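PDB 4DZ4: agmatinase from Burkholderia thailandensis, which probably hydrolyses agmatine to putrescine and urea as a manganese-dependent member of the arginase family. Local coordinates for residues Y86-D91 and L312-R317; F35-Y40 and A76-A81. One frame throughout, in Å; residues are numbered along the deposited sequence.

In the fold
The centres of both contacts lie about 15 Å from the centre of the chain, away from the manganese pair, and both draw on the long connection between helix 69-76 and strand 98-103. Contact 1 sets its middle part against the C-terminal helix 300-323; contact 2 sets its beginning against the segment leading into edge strand 39-40. Contact 2 is buried and mixes polar and apolar links, with a serine hydroxyl, a water and an arginine among them. Contact 1, only partly buried, rests on aromatic faces met by sulfur, carbon and a guanidinium. Their centres are 14 Å apart, and Leu-313 on helix 300-323 touches Phe-35 and Met-36, joining the two.

Contact 1 (Y86-D91 and L312-R317); sequences YPWGFD and LLCLWR. With EDO (1,2-ethanediol), chain T.
Trp-88 and Phe-90 meet Cys-314 and Arg-317 of the helical segment 312-317 with the faces of their rings. Cys-314 makes both a CH-pi and a sulfur contact with Trp-88: its CB stands 3.5 Å from the centroid of the Trp-88 five-membered ring, 12° off the normal, and SG lies over the same ring at 3.8 Å from that centroid. SG also reaches Phe-90 CE1 at 4.1 Å, approaching that ring obliquely. Trp-88 NE1 is hydrogen-bonded to Asp-311 OD1, three residues before Cys-314 on the same helix, which probably helps to fix the indole beneath the cysteine.

The cation-pi contact belongs to Arg-317. Its chain bends at chi2 (-87°), and CD, in a CH-pi contact, and the guanidinium both lie over one face of Phe-90, with CZ 4.2 Å from the ring centroid and the two planes 30° apart. Trp-88 CB packs on the opposite face. A salt bridge from Arg-317 NE to Asp-95 also holds the guanidinium.

Leu-315 adds apolar packing, its CD2 3.8 Å from Trp-88 CH2. Aromatic side chains thus fasten a connecting loop to the C-terminal helix flanking the parallel sheet of the arginase-type alpha/beta fold.

Contact 2 (F35-Y40 and A76-A81); sequences FMRRNY and ASVQLA
Met-36 meets segment 76-81 with its backbone and its side chain. Its N-H donates to Ser-77 OG, 2.9 Å from Met-36 N, in a nearly straight bond with an angle of 168° at the hydrogen. The hydroxyl is also hydrogen-bonded to Arg-74 O in the last turn of helix 69-76, so OG joins the end of that helix to the loop at Met-36. Farther out, the methionine chain bends at chi3 (81°), which carries CE to 3.5 Å from Leu-80 O and 4.0 Å from Leu-80 CB.

Ser-77 has a second neighbour in Phe-35, whose CE1 comes obliquely to 3.6 Å from Ser-77 CB. This packing lies beside the edge of the arginase-type parallel sheet: segment 35-40 runs into the outermost strand 39-40, which pairs with strand 98-103, while segment 76-81 continues from helix 69-76 into the long connection to that same strand.

The Arg-37 chain bends at chi2 (-64°), and its guanidinium lies beside Val-78, whose CG1 lies over one face, nearer the rim than the centre, 3.5 Å from Arg-37 NH2. At the edge of the group, in its plane, a water accepts from Arg-37 NE and donates to Val-78 O, with 2.7 Å between the water oxygen and Val-78 O, bridging the two segments. NH1 is hydrogen-bonded to the carbonyls of Ala-30 and Val-32, which hold the guanidinium from outside the contact. Nearer the backbone, Arg-37 CG packs against Ala-81 CB at 3.5 Å. Phe-62 of a second subunit also packs on Val-78, and Gln-79 NE2 is hydrogen-bonded to Pro-261 O of that subunit.

Contact 1 (Y86-D91 and L312-R317)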
loop_
_atom_site.group_PDB
_atom_site.type_symbol
_atom_site.label_atom_id
_atom_site.label_comp_id
_atom_site.label_asym_id
_atom_site.label_seq_id
_atom_site.Cartn_x
_atom_site.Cartn_y
_atom_site.Cartn_z
ATOM N N TYR B 86 19.643 2.688 -23.001
ATOM C CA TYR B 86 19.522 1.590 -23.933
ATOM C C TYR B 86 18.391 1.868 -24.935
ATOM O O TYR B 86 17.355 2.379 -24.529
ATOM C CB TYR B 86 19.229 0.299 -23.167
ATOM C CG TYR B 86 19.401 -0.920 -24.025
ATOM C CD1 TYR B 86 20.666 -1.473 -24.210
ATOM C CD2 TYR B 86 18.310 -1.496 -24.681
ATOM C CE1 TYR B 86 20.852 -2.585 -25.015
ATOM C CE2 TYR B 86 18.476 -2.605 -25.490
ATOM C CZ TYR B 86 19.752 -3.138 -25.649
ATOM O OH TYR B 86 19.958 -4.215 -26.429
ATOM N N PRO B 87 18.563 1.519 -26.237
ATOM C CA PRO B 87 19.659 0.837 -26.908
ATOM C C PRO B 87 20.706 1.822 -27.422
ATOM O O PRO B 87 21.659 1.402 -28.070
ATOM C CB PRO B 87 18.962 0.170 -28.106
ATOM C CG PRO B 87 17.866 1.129 -28.460
ATOM C CD PRO B 87 17.428 1.760 -27.163
ATOM N N TRP B 88 20.502 3.113 -27.121
ATOM C CA TRP B 88 21.372 4.220 -27.575
ATOM C C TRP B 88 22.850 3.970 -27.414
ATOM O O TRP B 88 23.647 4.127 -28.368
ATOM C CB TRP B 88 20.991 5.484 -26.804
ATOM C CG TRP B 88 19.520 5.819 -26.922
ATOM C CD1 TRP B 88 18.505 5.635 -25.965
ATOM C CD2 TRP B 88 18.855 6.407 -28.091
ATOM N NE1 TRP B 88 17.287 6.068 -26.458
ATOM C CE2 TRP B 88 17.436 6.552 -27.737
ATOM C CE3 TRP B 88 19.283 6.810 -29.353
ATOM C CZ2 TRP B 88 16.507 7.088 -28.631
ATOM C CZ3 TRP B 88 18.341 7.353 -30.242
ATOM C CH2 TRP B 88 16.991 7.479 -29.892
ATOM N N GLY B 89 23.260 3.637 -26.193
ATOM C CA GLY B 89 24.635 3.192 -25.966
ATOM C C GLY B 89 25.654 4.319 -25.920
ATOM O O GLY B 89 26.849 4.084 -26.112
ATOM N N PHE B 90 25.181 5.541 -25.698
ATOM C CA PHE B 90 26.074 6.663 -25.433
ATOM C C PHE B 90 25.646 7.306 -24.128
ATOM O O PHE B 90 24.507 7.131 -23.697
ATOM C CB PHE B 90 26.065 7.672 -26.607
ATOM C CG PHE B 90 24.685 8.111 -27.044
ATOM C CD1 PHE B 90 23.903 8.936 -26.237
ATOM C CD2 PHE B 90 24.168 7.700 -28.276
ATOM C CE1 PHE B 90 22.633 9.326 -26.636
ATOM C CE2 PHE B 90 22.902 8.094 -28.682
ATOM C CZ PHE B 90 22.137 8.910 -27.870
ATOM N N ASP B 91 26.553 8.046 -23.489
ATOM C CA ASP B 91 26.148 8.893 -22.375
ATOM C C ASP B 91 25.733 10.213 -23.011
ATOM O O ASP B 91 26.582 10.924 -23.553
ATOM C CB ASP B 91 27.293 9.110 -21.382
ATOM C CG ASP B 91 26.903 10.056 -20.245
ATOM O OD1 ASP B 91 25.872 10.746 -20.350
ATOM O OD2 ASP B 91 27.613 10.064 -19.229
ATOM N N LEU B 312 13.455 11.076 -24.858
ATOM C CA LEU B 312 13.361 12.416 -25.454
ATOM C C LEU B 312 14.719 13.138 -25.432
ATOM O O LEU B 312 15.132 13.727 -26.446
ATOM C CB LEU B 312 12.254 13.258 -24.771
ATOM C CG LEU B 312 10.836 12.711 -25.038
ATOM C CD1 LEU B 312 9.842 13.311 -24.061
ATOM C CD2 LEU B 312 10.418 13.007 -26.484
ATOM N N LEU B 313 15.420 13.093 -24.292
ATOM C CA LEU B 313 16.789 13.648 -24.244
ATOM C C LEU B 313 17.700 13.008 -25.300
ATOM O O LEU B 313 18.484 13.695 -25.932
ATOM C CB LEU B 313 17.444 13.498 -22.865
ATOM C CG LEU B 313 16.680 14.276 -21.778
ATOM C CD1 LEU B 313 17.319 14.061 -20.412
ATOM C CD2 LEU B 313 16.691 15.754 -22.114
ATOM N N CYS B 314 17.602 11.699 -25.459
ATOM C CA CYS B 314 18.483 11.005 -26.381
ATOM C C CYS B 314 18.186 11.407 -27.815
ATOM O O CYS B 314 19.112 11.529 -28.614
ATOM C CB CYS B 314 18.377 9.489 -26.157
ATOM S SG CYS B 314 19.137 8.942 -24.613
ATOM N N LEU B 315 16.905 11.628 -28.129
ATOM C CA LEU B 315 16.513 12.121 -29.456
ATOM C C LEU B 315 17.182 13.464 -29.722
ATOM O O LEU B 315 17.754 13.669 -30.799
ATOM C CB LEU B 315 15.009 12.248 -29.610
ATOM C CG LEU B 315 14.236 10.916 -29.687
ATOM C CD1 LEU B 315 12.742 11.189 -29.589
ATOM C CD2 LEU B 315 14.558 10.203 -30.991
ATOM N N TRP B 316 17.136 14.360 -28.734
ATOM C CA TRP B 316 17.843 15.635 -28.883
ATOM C C TRP B 316 19.350 15.509 -29.008
ATOM O O TRP B 316 19.963 16.264 -29.776
ATOM C CB TRP B 316 17.444 16.617 -27.784
ATOM C CG TRP B 316 16.092 17.261 -28.007
ATOM C CD1 TRP B 316 15.598 17.872 -29.169
ATOM C CD2 TRP B 316 15.014 17.417 -27.010
ATOM N NE1 TRP B 316 14.320 18.359 -28.967
ATOM C CE2 TRP B 316 13.915 18.130 -27.693
ATOM C CE3 TRP B 316 14.858 17.046 -25.680
ATOM C CZ2 TRP B 316 12.711 18.435 -27.043
ATOM C CZ3 TRP B 316 13.642 17.362 -25.035
ATOM C CH2 TRP B 316 12.612 18.072 -25.699
ATOM N N ARG B 317 19.960 14.580 -28.257
ATOM C CA ARG B 317 21.420 14.349 -28.355
ATOM C C ARG B 317 21.731 13.962 -29.794
ATOM O O ARG B 317 22.686 14.472 -30.381
ATOM C CB ARG B 317 21.896 13.253 -27.382
ATOM C CG ARG B 317 23.414 13.085 -27.287
ATOM C CD ARG B 317 23.919 12.130 -28.365
ATOM N NE ARG B 317 25.371 12.095 -28.439
ATOM C CZ ARG B 317 26.064 11.287 -29.242
ATOM N NH1 ARG B 317 25.442 10.439 -30.043
ATOM N NH2 ARG B 317 27.384 11.341 -29.257
HETATM C C1 EDO T . 26.356 6.356 -17.802
HETATM O O1 EDO T . 25.778 7.114 -18.879
HETATM C C2 EDO T . 26.877 7.276 -16.715
HETATM O O2 EDO T . 28.035 7.916 -17.275
#

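Contact 2 (F35-Y40 and A76-A81)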
loop_
_atom_site.group_PDB
_atom_site.type_symbol
_atom_site.label_atom_id
_atom_site.label_comp_id
_atom_site.label_asym_id
_atom_site.label_seq_id
_atom_site.Cartn_x
_atom_site.Cartn_y
_atom_site.Cartn_z
ATOM N N PHE B 35 16.549 15.577 -11.929
ATOM C CA PHE B 35 16.224 14.644 -12.984
ATOM C C PHE B 35 17.481 14.094 -13.657
ATOM O O PHE B 35 18.287 14.848 -14.179
ATOM C CB PHE B 35 15.287 15.227 -14.054
ATOM C CG PHE B 35 14.916 14.205 -15.086
ATOM C CD1 PHE B 35 13.924 13.247 -14.805
ATOM C CD2 PHE B 35 15.622 14.128 -16.293
ATOM C CE1 PHE B 35 13.633 12.259 -15.741
ATOM C CE2 PHE B 35 15.331 13.149 -17.235
ATOM C CZ PHE B 35 14.338 12.204 -16.958
ATOM N N MET B 36 17.630 12.776 -13.634
ATOM C CA MET B 36 18.828 12.089 -14.156
ATOM C C MET B 36 20.112 12.729 -13.635
ATOM O O MET B 36 21.145 12.768 -14.327
ATOM C CB MET B 36 18.802 11.969 -15.706
ATOM C CG MET B 36 17.880 10.842 -16.146
ATOM S SD MET B 36 17.823 10.634 -17.916
ATOM C CE MET B 36 19.329 9.684 -18.163
ATOM N N ARG B 37 20.050 13.206 -12.391
ATOM C CA ARG B 37 21.209 13.803 -11.688
ATOM C C ARG B 37 21.802 15.041 -12.337
ATOM O O ARG B 37 22.926 15.406 -12.007
ATOM C CB ARG B 37 22.358 12.784 -11.472
ATOM C CG ARG B 37 21.908 11.414 -10.964
ATOM C CD ARG B 37 21.276 11.497 -9.583
ATOM N NE ARG B 37 21.215 10.134 -9.044
ATOM C CZ ARG B 37 21.007 9.835 -7.767
ATOM N NH1 ARG B 37 20.778 10.794 -6.879
ATOM N NH2 ARG B 37 21.037 8.562 -7.381
ATOM N N ARG B 38 21.081 15.656 -13.268
ATOM C CA ARG B 38 21.590 16.824 -13.963
ATOM C C ARG B 38 21.771 18.036 -13.030
ATOM O O ARG B 38 21.141 18.137 -11.958
ATOM C CB ARG B 38 20.719 17.160 -15.195
ATOM C CG ARG B 38 20.707 16.092 -16.291
ATOM C CD ARG B 38 21.996 15.248 -16.359
ATOM N NE ARG B 38 23.172 16.028 -16.661
ATOM C CZ ARG B 38 24.425 15.625 -16.427
ATOM N NH1 ARG B 38 25.399 16.428 -16.748
ATOM N NH2 ARG B 38 24.696 14.452 -15.837
ATOM N N ASN B 39 22.674 18.941 -13.411
ATOM C CA ASN B 39 22.943 20.087 -12.537
ATOM C C ASN B 39 21.665 20.843 -12.194
ATOM O O ASN B 39 20.905 21.213 -13.092
ATOM C CB ASN B 39 23.870 21.088 -13.212
ATOM C CG ASN B 39 25.267 20.542 -13.429
ATOM O OD1 ASN B 39 25.545 19.375 -13.202
ATOM N ND2 ASN B 39 26.167 21.416 -13.866
ATOM N N TYR B 40 21.450 21.084 -10.901
ATOM C CA TYR B 40 20.436 22.048 -10.461
ATOM C C TYR B 40 20.943 23.468 -10.643
ATOM O O TYR B 40 21.901 23.892 -9.973
ATOM C CB TYR B 40 20.142 21.856 -8.971
ATOM C CG TYR B 40 19.001 20.926 -8.619
ATOM C CD1 TYR B 40 17.788 20.927 -9.338
ATOM C CD2 TYR B 40 19.108 20.087 -7.507
ATOM C CE1 TYR B 40 16.751 20.072 -8.975
ATOM C CE2 TYR B 40 18.049 19.258 -7.112
ATOM C CZ TYR B 40 16.891 19.263 -7.843
ATOM O OH TYR B 40 15.866 18.445 -7.449
ATOM N N ALA B 76 12.310 8.650 -9.686
ATOM C CA ALA B 76 12.283 7.448 -10.500
ATOM C C ALA B 76 13.365 7.400 -11.569
ATOM O O ALA B 76 13.488 6.385 -12.270
ATOM C CB ALA B 76 10.915 7.319 -11.164
ATOM N N SER B 77 14.091 8.498 -11.743
ATOM C CA SER B 77 15.087 8.587 -12.817
ATOM C C SER B 77 16.495 8.114 -12.377
ATOM O O SER B 77 17.416 8.114 -13.187
ATOM C CB SER B 77 15.150 10.025 -13.367
ATOM O OG SER B 77 15.795 10.892 -12.423
ATOM N N VAL B 78 16.650 7.727 -11.113
ATOM C CA VAL B 78 17.992 7.368 -10.575
ATOM C C VAL B 78 18.709 6.255 -11.323
ATOM O O VAL B 78 19.924 6.342 -11.586
ATOM C CB VAL B 78 18.023 7.156 -9.036
ATOM C CG1 VAL B 78 17.620 8.443 -8.332
ATOM C CG2 VAL B 78 17.085 6.038 -8.585
ATOM N N GLN B 79 17.994 5.198 -11.690
ATOM C CA GLN B 79 18.665 4.118 -12.386
ATOM C C GLN B 79 19.096 4.522 -13.789
ATOM O O GLN B 79 20.123 4.083 -14.271
ATOM C CB GLN B 79 17.746 2.916 -12.500
ATOM C CG GLN B 79 17.550 2.157 -11.216
ATOM C CD GLN B 79 16.588 1.014 -11.468
ATOM O OE1 GLN B 79 17.010 -0.083 -11.824
ATOM N NE2 GLN B 79 15.284 1.290 -11.350
ATOM N N LEU B 80 18.281 5.341 -14.447
ATOM C CA LEU B 80 18.582 5.805 -15.800
ATOM C C LEU B 80 19.869 6.619 -15.841
ATOM O O LEU B 80 20.559 6.656 -16.876
ATOM C CB LEU B 80 17.404 6.635 -16.325
ATOM C CG LEU B 80 16.190 5.771 -16.718
ATOM C CD1 LEU B 80 14.960 6.662 -16.741
ATOM C CD2 LEU B 80 16.381 5.123 -18.090
ATOM N N ALA B 81 20.226 7.235 -14.718
ATOM C CA ALA B 81 21.502 7.980 -14.653
ATOM C C ALA B 81 22.760 7.093 -14.511
ATOM O O ALA B 81 23.894 7.554 -14.755
ATOM C CB ALA B 81 21.449 9.022 -13.527
HETATM O O HOH W 1 21.808 7.449 -10.018
#